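Local coordinates for protein Xaa-Pro Dipeptidase (Alteromonas macleodii, PDB 2QS8) that probably hydrolyses peptides as a metal-dependent carboxypeptidase or dipeptidase of the amidohydrolase superfamily, holding methionine and a magnesium ion in its active site, at residues S377-N389 / L397-L409. Sequence-based numbering, arbitrary orientation.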
loop_
_atom_site.group_PDB
_atom_site.type_symbol
_atom_site.label_atom_id
_atom_site.label_comp_id
_atom_site.label_asym_id
_atom_site.label_seq_id
_atom_site.Cartn_x
_atom_site.Cartn_y
_atom_site.Cartn_z
ATOM N N SER A 377 -23.210 -45.167 -12.956
ATOM C CA SER A 377 -22.032 -45.918 -13.364
ATOM C C SER A 377 -20.880 -44.982 -13.727
ATOM O O SER A 377 -21.061 -44.017 -14.473
ATOM C CB SER A 377 -22.367 -46.807 -14.569
ATOM O OG SER A 377 -23.441 -47.686 -14.279
ATOM N N GLY A 378 -19.697 -45.281 -13.199
ATOM C CA GLY A 378 -18.536 -44.461 -13.474
ATOM C C GLY A 378 -18.160 -43.527 -12.333
ATOM O O GLY A 378 -16.979 -43.290 -12.092
ATOM N N LYS A 379 -19.152 -43.002 -11.620
ATOM C CA LYS A 379 -18.878 -42.087 -10.512
ATOM C C LYS A 379 -18.270 -42.774 -9.302
ATOM O O LYS A 379 -18.281 -44.000 -9.210
ATOM C CB LYS A 379 -20.153 -41.352 -10.096
ATOM C CG LYS A 379 -20.576 -40.285 -11.090
ATOM C CD LYS A 379 -21.572 -39.318 -10.480
ATOM C CE LYS A 379 -21.905 -38.190 -11.446
ATOM N NZ LYS A 379 -22.855 -37.207 -10.849
ATOM N N LEU A 380 -17.730 -41.982 -8.382
ATOM C CA LEU A 380 -17.118 -42.519 -7.171
ATOM C C LEU A 380 -18.176 -43.138 -6.262
ATOM O O LEU A 380 -19.306 -42.640 -6.160
ATOM C CB LEU A 380 -16.352 -41.416 -6.428
ATOM C CG LEU A 380 -15.117 -40.840 -7.144
ATOM C CD1 LEU A 380 -14.538 -39.663 -6.352
ATOM C CD2 LEU A 380 -14.063 -41.927 -7.302
ATOM N N ALA A 381 -17.799 -44.229 -5.603
ATOM C CA ALA A 381 -18.693 -44.960 -4.715
ATOM C C ALA A 381 -18.896 -44.347 -3.327
ATOM O O ALA A 381 -18.328 -44.810 -2.334
ATOM C CB ALA A 381 -18.216 -46.409 -4.579
ATOM N N ASP A 382 -19.710 -43.297 -3.279
ATOM C CA ASP A 382 -20.059 -42.621 -2.039
ATOM C C ASP A 382 -21.562 -42.844 -1.882
ATOM O O ASP A 382 -22.366 -42.223 -2.584
ATOM C CB ASP A 382 -19.754 -41.120 -2.137
ATOM C CG ASP A 382 -18.306 -40.788 -1.806
ATOM O OD1 ASP A 382 -17.448 -41.697 -1.857
ATOM O OD2 ASP A 382 -18.025 -39.605 -1.502
ATOM N N LEU A 383 -21.939 -43.742 -0.977
ATOM C CA LEU A 383 -23.350 -44.055 -0.770
ATOM C C LEU A 383 -23.762 -44.177 0.691
ATOM O O LEU A 383 -22.965 -44.539 1.557
ATOM C CB LEU A 383 -23.718 -45.371 -1.472
ATOM C CG LEU A 383 -23.292 -45.624 -2.920
ATOM C CD1 LEU A 383 -21.843 -46.086 -2.944
ATOM C CD2 LEU A 383 -24.200 -46.690 -3.544
ATOM N N ILE A 384 -25.026 -43.882 0.951
ATOM C CA ILE A 384 -25.565 -43.995 2.291
ATOM C C ILE A 384 -26.894 -44.736 2.197
ATOM O O ILE A 384 -27.459 -44.883 1.108
ATOM C CB ILE A 384 -25.819 -42.609 2.935
ATOM C CG1 ILE A 384 -26.904 -41.865 2.156
ATOM C CG2 ILE A 384 -24.528 -41.801 2.958
ATOM C CD1 ILE A 384 -27.445 -40.636 2.874
ATOM N N ALA A 385 -27.388 -45.208 3.335
ATOM C CA ALA A 385 -28.651 -45.927 3.372
ATOM C C ALA A 385 -29.367 -45.580 4.666
ATOM O O ALA A 385 -28.734 -45.195 5.639
ATOM C CB ALA A 385 -28.404 -47.413 3.289
ATOM N N VAL A 386 -30.689 -45.711 4.671
ATOM C CA VAL A 386 -31.482 -45.399 5.851
ATOM C C VAL A 386 -32.760 -46.216 5.802
ATOM O O VAL A 386 -33.236 -46.546 4.718
ATOM C CB VAL A 386 -31.854 -43.897 5.882
ATOM C CG1 VAL A 386 -32.649 -43.527 4.639
ATOM C CG2 VAL A 386 -32.644 -43.577 7.130
ATOM N N LYS A 387 -33.302 -46.558 6.969
ATOM C CA LYS A 387 -34.544 -47.316 7.039
ATOM C C LYS A 387 -35.693 -46.323 6.946
ATOM O O LYS A 387 -35.822 -45.425 7.778
ATOM C CB LYS A 387 -34.637 -48.084 8.357
ATOM C CG LYS A 387 -33.658 -49.235 8.482
ATOM C CD LYS A 387 -33.797 -49.911 9.840
ATOM C CE LYS A 387 -32.748 -50.992 10.045
ATOM N NZ LYS A 387 -32.827 -51.599 11.412
ATOM N N GLY A 388 -36.520 -46.470 5.921
ATOM C CA GLY A 388 -37.638 -45.564 5.758
ATOM C C GLY A 388 -37.588 -44.847 4.429
ATOM O O GLY A 388 -36.623 -44.978 3.685
ATOM N N ASN A 389 -38.633 -44.086 4.133
ATOM C CA ASN A 389 -38.721 -43.348 2.880
ATOM C C ASN A 389 -38.525 -41.856 3.126
ATOM O O ASN A 389 -39.410 -41.187 3.654
ATOM C CB ASN A 389 -40.088 -43.575 2.232
ATOM C CG ASN A 389 -40.124 -43.130 0.781
ATOM O OD1 ASN A 389 -39.546 -42.099 0.417
ATOM N ND2 ASN A 389 -40.815 -43.902 -0.058
ATOM N N LEU A 397 -33.958 -39.017 7.834
ATOM C CA LEU A 397 -32.536 -38.930 7.524
ATOM C C LEU A 397 -31.669 -38.743 8.764
ATOM O O LEU A 397 -30.444 -38.729 8.677
ATOM C CB LEU A 397 -32.278 -37.809 6.512
ATOM C CG LEU A 397 -32.628 -38.157 5.058
ATOM C CD1 LEU A 397 -32.481 -36.937 4.176
ATOM C CD2 LEU A 397 -31.720 -39.280 4.566
ATOM N N GLU A 398 -32.310 -38.601 9.922
ATOM C CA GLU A 398 -31.576 -38.456 11.171
ATOM C C GLU A 398 -30.979 -39.809 11.534
ATOM O O GLU A 398 -30.015 -39.892 12.290
ATOM C CB GLU A 398 -32.507 -37.994 12.303
ATOM C CG GLU A 398 -31.979 -38.327 13.704
ATOM C CD GLU A 398 -32.883 -37.849 14.823
ATOM O OE1 GLU A 398 -34.119 -37.832 14.635
ATOM O OE2 GLU A 398 -32.356 -37.501 15.901
ATOM N N ASN A 399 -31.547 -40.867 10.965
ATOM C CA ASN A 399 -31.096 -42.218 11.276
ATOM C C ASN A 399 -30.335 -42.959 10.183
ATOM O O ASN A 399 -30.518 -44.163 10.006
ATOM C CB ASN A 399 -32.295 -43.057 11.723
ATOM C CG ASN A 399 -33.140 -42.350 12.772
ATOM O OD1 ASN A 399 -34.362 -42.265 12.640
ATOM N ND2 ASN A 399 -32.491 -41.843 13.822
ATOM N N VAL A 400 -29.481 -42.248 9.453
ATOM C CA VAL A 400 -28.667 -42.877 8.419
ATOM C C VAL A 400 -27.835 -43.926 9.145
ATOM O O VAL A 400 -27.157 -43.602 10.108
ATOM C CB VAL A 400 -27.725 -41.866 7.768
ATOM C CG1 VAL A 400 -26.754 -42.586 6.851
ATOM C CG2 VAL A 400 -28.534 -40.821 7.004
ATOM N N ASP A 401 -27.887 -45.173 8.695
ATOM C CA ASP A 401 -27.145 -46.236 9.364
ATOM C C ASP A 401 -26.091 -46.931 8.505
ATOM O O ASP A 401 -25.457 -47.895 8.941
ATOM C CB ASP A 401 -28.125 -47.273 9.930
ATOM C CG ASP A 401 -28.845 -48.057 8.844
ATOM O OD1 ASP A 401 -29.333 -47.435 7.877
ATOM O OD2 ASP A 401 -28.923 -49.297 8.964
ATOM N N VAL A 402 -25.897 -46.440 7.285
ATOM C CA VAL A 402 -24.897 -47.018 6.401
ATOM C C VAL A 402 -24.182 -45.901 5.666
ATOM O O VAL A 402 -24.813 -45.039 5.058
ATOM C CB VAL A 402 -25.535 -48.002 5.359
ATOM C CG1 VAL A 402 -24.487 -48.454 4.338
ATOM C CG2 VAL A 402 -26.095 -49.223 6.067
ATOM N N VAL A 403 -22.863 -45.910 5.726
ATOM C CA VAL A 403 -22.086 -44.887 5.053
ATOM C C VAL A 403 -20.916 -45.536 4.341
ATOM O O VAL A 403 -20.077 -46.176 4.975
ATOM C CB VAL A 403 -21.540 -43.833 6.053
ATOM C CG1 VAL A 403 -20.722 -42.783 5.314
ATOM C CG2 VAL A 403 -22.688 -43.183 6.812
ATOM N N ILE A 404 -20.884 -45.374 3.020
ATOM C CA ILE A 404 -19.812 -45.910 2.191
ATOM C C ILE A 404 -19.119 -44.742 1.514
ATOM O O ILE A 404 -19.768 -43.878 0.936
ATOM C CB ILE A 404 -20.343 -46.864 1.101
ATOM C CG1 ILE A 404 -21.062 -48.048 1.761
ATOM C CG2 ILE A 404 -19.189 -47.360 0.247
ATOM C CD1 ILE A 404 -21.740 -49.006 0.791
ATOM N N LYS A 405 -17.799 -44.717 1.592
ATOM C CA LYS A 405 -17.041 -43.635 0.987
ATOM C C LYS A 405 -15.863 -44.210 0.227
ATOM O O LYS A 405 -15.076 -44.979 0.775
ATOM C CB LYS A 405 -16.540 -42.683 2.070
ATOM C CG LYS A 405 -15.632 -41.576 1.560
ATOM C CD LYS A 405 -14.779 -41.058 2.708
ATOM C CE LYS A 405 -13.706 -40.111 2.239
ATOM N NZ LYS A 405 -12.785 -39.808 3.358
ATOM N N ASP A 406 -15.760 -43.827 -1.042
ATOM C CA ASP A 406 -14.698 -44.296 -1.917
ATOM C C ASP A 406 -14.709 -45.822 -2.021
ATOM O O ASP A 406 -13.658 -46.464 -2.044
ATOM C CB ASP A 406 -13.340 -43.804 -1.404
ATOM C CG ASP A 406 -12.361 -43.518 -2.526
ATOM O OD1 ASP A 406 -12.730 -42.777 -3.470
ATOM O OD2 ASP A 406 -11.219 -44.022 -2.460
ATOM N N GLY A 407 -15.906 -46.396 -2.081
ATOM C CA GLY A 407 -16.029 -47.839 -2.194
ATOM C C GLY A 407 -15.786 -48.624 -0.917
ATOM O O GLY A 407 -15.776 -49.854 -0.950
ATOM N N LEU A 408 -15.581 -47.930 0.203
ATOM C CA LEU A 408 -15.351 -48.605 1.485
ATOM C C LEU A 408 -16.484 -48.347 2.474
ATOM O O LEU A 408 -17.004 -47.234 2.572
ATOM C CB LEU A 408 -14.013 -48.177 2.096
ATOM C CG LEU A 408 -12.743 -48.913 1.636
ATOM C CD1 LEU A 408 -12.598 -48.871 0.121
ATOM C CD2 LEU A 408 -11.534 -48.265 2.295
ATOM N N LEU A 409 -16.863 -49.390 3.204
ATOM C CA LEU A 409 -17.948 -49.309 4.174
ATOM C C LEU A 409 -17.438 -48.949 5.565
ATOM O O LEU A 409 -16.564 -49.627 6.107
ATOM C CB LEU A 409 -18.688 -50.650 4.233
ATOM C CG LEU A 409 -19.909 -50.764 5.150
ATOM C CD1 LEU A 409 -21.097 -50.038 4.543
ATOM C CD2 LEU A 409 -20.247 -52.225 5.350
HETATM O O HOH W 1 -32.324 -46.182 9.477
#
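Asp382 reaches across to the start of the Lys405–Leu408 type I' turn, where its OD1 takes the backbone N-H of Asp406 at 2.8 Å, nearly straight (166°) and close to the axis of the carboxylate C-O. A chi1 of -85° sets CG beside the backbone N of Asp382, opposite the carbonyl carbon, and brings OD1 to the turn although CB itself points away from the other segment; OD1 also rests against CA and CG of Lys405. OD2 forms a salt bridge with Arg136, which binds Asp406 OD1 as well, so the arginine probably offsets the like charges of the two aspartates. An asparagine in place of Asp382 would probably weaken the hold on Arg136, leaving the guanidinium without the carboxylate that meets its NE. One residue earlier, Ala381 O accepts Gly407 N (2.9 Å), and Ala381 CB packs 3.5 Å from Gly407 CA. Before the turn, strand 400-405 runs antiparallel (169°) to strand 383-386, which pairs in turn with strand 60-67, leading toward the metal ligands His69 and His71 of this TIM-barrel amidohydrolase; the turn itself leads on to strand 408-411. Alternation of side chains splits the packing. Ala385 CB meets Val402 CB at 3.6 Å on the face shared with Leu383 and Ile404; on the other, Val400 CG1 touches Ile384 CB at 4.0 Å, while Ile384 and Val386 also lean on Leu62. A classic bulge interrupts the pairing: Asp401 and Val402 both face Ala385, whose N-H binds Val402 O while its O accepts Asp401 N at 3.2 Å. Past it, a water accepts from Lys387 N and donates to Asn399 O, linking the two backbones.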